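Local coordinates for protein guanidinopropionase (Pseudomonas aeruginosa, PDB 3NIQ) that hydrolyses 3-guanidinopropanoate to beta-alanine and urea with the help of two manganese ions per subunit, at residues Ala34-Trp44 / Val83-Asn94. Residues are numbered along the deposited sequence; the frame is centred on the assembly and turned at random.
Sequences ALQVGLIGVPW and VRVGDLGDAPVN
Val37, Leu39 and Gly41 bridge Val85, Asp87 and Asp90 in parallel, pairing strands 37-42 and 85-90 at the edge of the eight-stranded parallel sheet of the arginase fold; the strand axes diverge by 29°. Leu39 N to Gly86 O (2.9 Å) and Leu39 O to Leu88 N continue the ladder, but Gly41 then pairs with Asp90, a one-residue shift marking a beta bulge. Asp87 OD1 accepts from Gly89 N in an Asx turn, while its OD2 forms a salt bridge with Arg62.

At the start of the strands, side chains add to the backbone bonds. Arg84, bent at chi3 (52°), turns its guanidinium side-on to Ala34, and NE (2.7 Å) and NH2 (2.9 Å) both reach Ala34 O, near the guanidinium plane. Gln36 OE1 accepts from Arg84 N, and the backbone Arg84 O is shared by the N-H groups of Gln36 and Val37.

Leu39 CD2 meets Val85 CG1 at 3.8 Å on the Val37 face, whereas Ile40 and Leu88 lie side by side on the opposite face. Beyond the strands, Val93 CG1 approaches Trp44 CD1 obliquely (3.7 Å). A water in the indole plane accepts from Trp44 NE1 (2.8 Å) and donates to Asn94 O (2.6 Å).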
ATOM      1  N   ALA A  34     -23.193  28.506  19.552  1.00 25.48           N
ATOM      2  CA  ALA A  34     -22.158  29.395  19.023  1.00 25.52           C
ATOM      3  C   ALA A  34     -22.112  29.388  17.483  1.00 26.04           C
ATOM      4  O   ALA A  34     -21.467  30.243  16.886  1.00 27.01           O
ATOM      5  CB  ALA A  34     -20.794  29.029  19.611  1.00 25.98           C
ATOM      6  N   LEU A  35     -22.818  28.444  16.844  1.00 24.97           N
ATOM      7  CA  LEU A  35     -22.697  28.217  15.390  1.00 24.34           C
ATOM      8  C   LEU A  35     -24.030  28.187  14.643  1.00 23.89           C
ATOM      9  O   LEU A  35     -25.057  27.851  15.220  1.00 25.09           O
ATOM     10  CB  LEU A  35     -21.980  26.876  15.130  1.00 23.82           C
ATOM     11  CG  LEU A  35     -20.600  26.730  15.758  1.00 23.74           C
ATOM     12  CD1 LEU A  35     -20.100  25.292  15.648  1.00 19.69           C
ATOM     13  CD2 LEU A  35     -19.655  27.715  15.106  1.00 22.56           C
ATOM     14  N   GLN A  36     -23.993  28.502  13.347  1.00 22.43           N
ATOM     15  CA  GLN A  36     -25.167  28.378  12.485  1.00 22.49           C
ATOM     16  C   GLN A  36     -25.131  27.083  11.682  1.00 22.15           C
ATOM     17  O   GLN A  36     -26.181  26.509  11.360  1.00 22.73           O
ATOM     18  CB  GLN A  36     -25.293  29.582  11.548  1.00 21.78           C
ATOM     19  CG  GLN A  36     -25.612  30.896  12.280  1.00 23.02           C
ATOM     20  CD  GLN A  36     -25.476  32.066  11.343  1.00 22.75           C
ATOM     21  OE1 GLN A  36     -24.386  32.574  11.145  1.00 24.72           O
ATOM     22  NE2 GLN A  36     -26.568  32.452  10.705  1.00 27.35           N
ATOM     23  N   VAL A  37     -23.916  26.627  11.370  1.00 21.28           N
ATOM     24  CA  VAL A  37     -23.706  25.312  10.750  1.00 19.71           C
ATOM     25  C   VAL A  37     -22.621  24.604  11.572  1.00 20.24           C
ATOM     26  O   VAL A  37     -21.498  25.108  11.702  1.00 19.09           O
ATOM     27  CB  VAL A  37     -23.291  25.433   9.260  1.00 19.46           C
ATOM     28  CG1 VAL A  37     -22.932  24.062   8.652  1.00 19.47           C
ATOM     29  CG2 VAL A  37     -24.383  26.113   8.438  1.00 18.10           C
ATOM     30  N   GLY A  38     -22.960  23.443  12.120  1.00 19.63           N
ATOM     31  CA  GLY A  38     -22.015  22.633  12.905  1.00 19.31           C
ATOM     32  C   GLY A  38     -21.455  21.470  12.117  1.00 19.36           C
ATOM     33  O   GLY A  38     -22.215  20.705  11.521  1.00 18.95           O
ATOM     34  N   LEU A  39     -20.131  21.347  12.102  1.00 19.65           N
ATOM     35  CA  LEU A  39     -19.450  20.253  11.425  1.00 20.24           C
ATOM     36  C   LEU A  39     -19.160  19.186  12.447  1.00 18.84           C
ATOM     37  O   LEU A  39     -18.451  19.417  13.422  1.00 18.52           O
ATOM     38  CB  LEU A  39     -18.155  20.709  10.730  1.00 20.58           C
ATOM     39  CG  LEU A  39     -18.219  21.999   9.903  1.00 23.10           C
ATOM     40  CD1 LEU A  39     -16.881  22.248   9.162  1.00 23.21           C
ATOM     41  CD2 LEU A  39     -19.394  22.025   8.920  1.00 18.45           C
ATOM     42  N   ILE A  40     -19.770  18.027  12.249  1.00 17.61           N
ATOM     43  CA  ILE A  40     -19.793  17.010  13.289  1.00 17.22           C
ATOM     44  C   ILE A  40     -19.325  15.672  12.768  1.00 17.10           C
ATOM     45  O   ILE A  40     -19.743  15.228  11.690  1.00 17.62           O
ATOM     46  CB  ILE A  40     -21.234  16.832  13.859  1.00 16.74           C
ATOM     47  CG1 ILE A  40     -21.782  18.165  14.399  1.00 17.15           C
ATOM     48  CG2 ILE A  40     -21.232  15.769  14.983  1.00 16.19           C
ATOM     49  CD1 ILE A  40     -23.360  18.303  14.211  1.00 16.21           C
ATOM     50  N   GLY A  41     -18.488  15.002  13.548  1.00 17.15           N
ATOM     51  CA  GLY A  41     -18.109  13.647  13.223  1.00 17.00           C
ATOM     52  C   GLY A  41     -18.980  12.636  13.951  1.00 17.33           C
ATOM     53  O   GLY A  41     -19.333  12.837  15.112  1.00 18.06           O
ATOM     54  N   VAL A  42     -19.344  11.540  13.277  1.00 16.30           N
ATOM     55  CA  VAL A  42     -20.018  10.445  13.969  1.00 17.28           C
ATOM     56  C   VAL A  42     -19.265   9.133  13.743  1.00 17.77           C
ATOM     57  O   VAL A  42     -19.584   8.355  12.820  1.00 18.13           O
ATOM     58  CB  VAL A  42     -21.454  10.308  13.552  1.00 17.92           C
ATOM     59  CG1 VAL A  42     -22.144   9.342  14.507  1.00 19.93           C
ATOM     60  CG2 VAL A  42     -22.140  11.689  13.539  1.00 19.08           C
ATOM     61  N   PRO A  43     -18.262   8.887  14.587  1.00 18.25           N
ATOM     62  CA  PRO A  43     -17.308   7.806  14.361  1.00 18.52           C
ATOM     63  C   PRO A  43     -17.886   6.486  14.841  1.00 18.73           C
ATOM     64  O   PRO A  43     -17.530   6.005  15.904  1.00 18.62           O
ATOM     65  CB  PRO A  43     -16.098   8.240  15.195  1.00 17.76           C
ATOM     66  CG  PRO A  43     -16.695   9.054  16.334  1.00 17.72           C
ATOM     67  CD  PRO A  43     -17.876   9.756  15.728  1.00 18.42           C
ATOM     68  N   TRP A  44     -18.780   5.906  14.042  1.00 19.10           N
ATOM     69  CA  TRP A  44     -19.591   4.790  14.505  1.00 18.64           C
ATOM     70  C   TRP A  44     -19.927   3.850  13.354  1.00 18.41           C
ATOM     71  O   TRP A  44     -20.482   4.266  12.326  1.00 17.33           O
ATOM     72  CB  TRP A  44     -20.866   5.340  15.145  1.00 19.26           C
ATOM     73  CG  TRP A  44     -21.792   4.286  15.668  1.00 20.29           C
ATOM     74  CD1 TRP A  44     -21.465   3.236  16.479  1.00 20.85           C
ATOM     75  CD2 TRP A  44     -23.204   4.195  15.440  1.00 22.47           C
ATOM     76  NE1 TRP A  44     -22.589   2.491  16.764  1.00 21.45           N
ATOM     77  CE2 TRP A  44     -23.667   3.053  16.136  1.00 20.88           C
ATOM     78  CE3 TRP A  44     -24.126   4.969  14.711  1.00 21.66           C
ATOM     79  CZ2 TRP A  44     -25.005   2.658  16.128  1.00 23.17           C
ATOM     80  CZ3 TRP A  44     -25.473   4.579  14.715  1.00 20.58           C
ATOM     81  CH2 TRP A  44     -25.893   3.435  15.428  1.00 23.24           C
ATOM     82  N   VAL A  83     -22.012  32.705   7.110  1.00 25.61           N
ATOM     83  CA  VAL A  83     -22.558  32.278   8.413  1.00 23.81           C
ATOM     84  C   VAL A  83     -21.449  31.781   9.326  1.00 23.51           C
ATOM     85  O   VAL A  83     -20.291  31.669   8.901  1.00 23.26           O
ATOM     86  CB  VAL A  83     -23.622  31.143   8.256  1.00 23.96           C
ATOM     87  CG1 VAL A  83     -24.697  31.545   7.254  1.00 23.03           C
ATOM     88  CG2 VAL A  83     -22.958  29.827   7.825  1.00 21.81           C
ATOM     89  N   ARG A  84     -21.796  31.494  10.578  1.00 23.37           N
ATOM     90  CA  ARG A  84     -20.841  30.957  11.531  1.00 24.05           C
ATOM     91  C   ARG A  84     -20.743  29.431  11.430  1.00 23.97           C
ATOM     92  O   ARG A  84     -21.725  28.707  11.674  1.00 23.61           O
ATOM     93  CB  ARG A  84     -21.223  31.368  12.948  1.00 24.47           C
ATOM     94  CG  ARG A  84     -21.293  32.897  13.154  1.00 27.69           C
ATOM     95  CD  ARG A  84     -21.826  33.235  14.548  1.00 30.58           C
ATOM     96  NE  ARG A  84     -21.058  32.510  15.563  1.00 36.27           N
ATOM     97  CZ  ARG A  84     -19.943  32.957  16.143  1.00 37.58           C
ATOM     98  NH1 ARG A  84     -19.458  34.159  15.831  1.00 37.26           N
ATOM     99  NH2 ARG A  84     -19.328  32.205  17.057  1.00 34.49           N
ATOM    100  N   VAL A  85     -19.546  28.965  11.076  1.00 24.17           N
ATOM    101  CA  VAL A  85     -19.240  27.540  10.887  1.00 23.19           C
ATOM    102  C   VAL A  85     -18.147  27.129  11.864  1.00 23.17           C
ATOM    103  O   VAL A  85     -17.197  27.887  12.126  1.00 22.64           O
ATOM    104  CB  VAL A  85     -18.772  27.241   9.436  1.00 23.28           C
ATOM    105  CG1 VAL A  85     -18.765  25.720   9.158  1.00 19.86           C
ATOM    106  CG2 VAL A  85     -19.684  27.930   8.428  1.00 22.50           C
ATOM    107  N   GLY A  86     -18.276  25.929  12.416  1.00 22.43           N
ATOM    108  CA  GLY A  86     -17.279  25.443  13.361  1.00 22.28           C
ATOM    109  C   GLY A  86     -17.214  23.937  13.443  1.00 22.58           C
ATOM    110  O   GLY A  86     -18.135  23.245  12.995  1.00 23.16           O
ATOM    111  N   ASP A  87     -16.118  23.431  14.004  1.00 23.12           N
ATOM    112  CA  ASP A  87     -15.957  21.993  14.253  1.00 23.64           C
ATOM    113  C   ASP A  87     -16.546  21.721  15.622  1.00 23.78           C
ATOM    114  O   ASP A  87     -15.991  22.109  16.646  1.00 23.95           O
ATOM    115  CB  ASP A  87     -14.473  21.563  14.164  1.00 23.30           C
ATOM    116  CG  ASP A  87     -14.282  20.042  14.252  1.00 23.52           C
ATOM    117  OD1 ASP A  87     -15.090  19.375  14.918  1.00 20.09           O
ATOM    118  OD2 ASP A  87     -13.313  19.508  13.665  1.00 20.26           O
ATOM    119  N   LEU A  88     -17.702  21.075  15.628  1.00 23.83           N
ATOM    120  CA  LEU A  88     -18.418  20.776  16.842  1.00 23.94           C
ATOM    121  C   LEU A  88     -17.939  19.484  17.499  1.00 23.55           C
ATOM    122  O   LEU A  88     -18.565  18.987  18.417  1.00 24.29           O
ATOM    123  CB  LEU A  88     -19.925  20.687  16.541  1.00 24.73           C
ATOM    124  CG  LEU A  88     -20.826  21.825  16.999  1.00 25.72           C
ATOM    125  CD1 LEU A  88     -22.277  21.440  16.728  1.00 24.50           C
ATOM    126  CD2 LEU A  88     -20.623  22.189  18.511  1.00 24.03           C
ATOM    127  N   GLY A  89     -16.822  18.934  17.039  1.00 22.45           N
ATOM    128  CA  GLY A  89     -16.302  17.716  17.658  1.00 21.56           C
ATOM    129  C   GLY A  89     -17.063  16.499  17.141  1.00 21.17           C
ATOM    130  O   GLY A  89     -17.689  16.552  16.064  1.00 19.92           O
ATOM    131  N   ASP A  90     -16.987  15.400  17.891  1.00 19.50           N
ATOM    132  CA  ASP A  90     -17.660  14.156  17.531  1.00 19.96           C
ATOM    133  C   ASP A  90     -18.856  13.875  18.425  1.00 20.53           C
ATOM    134  O   ASP A  90     -18.787  14.094  19.625  1.00 19.94           O
ATOM    135  CB  ASP A  90     -16.699  12.967  17.668  1.00 20.56           C
ATOM    136  CG  ASP A  90     -15.634  12.929  16.586  1.00 20.32           C
ATOM    137  OD1 ASP A  90     -15.751  13.625  15.545  1.00 20.68           O
ATOM    138  OD2 ASP A  90     -14.671  12.176  16.797  1.00 21.56           O
ATOM    139  N   ALA A  91     -19.931  13.347  17.842  1.00 19.24           N
ATOM    140  CA  ALA A  91     -21.032  12.829  18.632  1.00 20.80           C
ATOM    141  C   ALA A  91     -20.535  11.687  19.559  1.00 21.79           C
ATOM    142  O   ALA A  91     -19.582  10.987  19.224  1.00 21.16           O
ATOM    143  CB  ALA A  91     -22.134  12.335  17.732  1.00 19.62           C
ATOM    144  N   PRO A  92     -21.157  11.537  20.744  1.00 22.09           N
ATOM    145  CA  PRO A  92     -20.805  10.440  21.644  1.00 23.85           C
ATOM    146  C   PRO A  92     -21.186   9.097  21.007  1.00 24.32           C
ATOM    147  O   PRO A  92     -22.252   8.978  20.408  1.00 25.08           O
ATOM    148  CB  PRO A  92     -21.644  10.734  22.912  1.00 23.91           C
ATOM    149  CG  PRO A  92     -22.756  11.636  22.440  1.00 25.36           C
ATOM    150  CD  PRO A  92     -22.161  12.442  21.332  1.00 22.91           C
ATOM    151  N   VAL A  93     -20.303   8.113  21.120  1.00 24.44           N
ATOM    152  CA  VAL A  93     -20.467   6.828  20.465  1.00 26.26           C
ATOM    153  C   VAL A  93     -20.023   5.709  21.427  1.00 26.73           C
ATOM    154  O   VAL A  93     -19.172   5.936  22.282  1.00 28.31           O
ATOM    155  CB  VAL A  93     -19.624   6.805  19.151  1.00 25.94           C
ATOM    156  CG1 VAL A  93     -19.422   5.408  18.644  1.00 28.92           C
ATOM    157  CG2 VAL A  93     -20.275   7.685  18.064  1.00 25.06           C
ATOM    158  N   ASN A  94     -20.603   4.518  21.273  1.00 26.44           N
ATOM    159  CA  ASN A  94     -20.227   3.319  22.033  1.00 25.70           C
ATOM    160  C   ASN A  94     -20.004   2.158  21.048  1.00 24.59           C
ATOM    161  O   ASN A  94     -20.964   1.574  20.528  1.00 24.28           O
ATOM    162  CB  ASN A  94     -21.320   2.958  23.045  1.00 26.21           C
ATOM    163  CG  ASN A  94     -20.995   1.694  23.864  1.00 29.12           C
ATOM    164  OD1 ASN A  94     -20.102   0.900  23.538  1.00 29.08           O
ATOM    165  ND2 ASN A  94     -21.750   1.501  24.923  1.00 32.28           N
TER
HETATM  166  O   HOH W   1     -22.128   0.327  18.555  1.00 23.96           O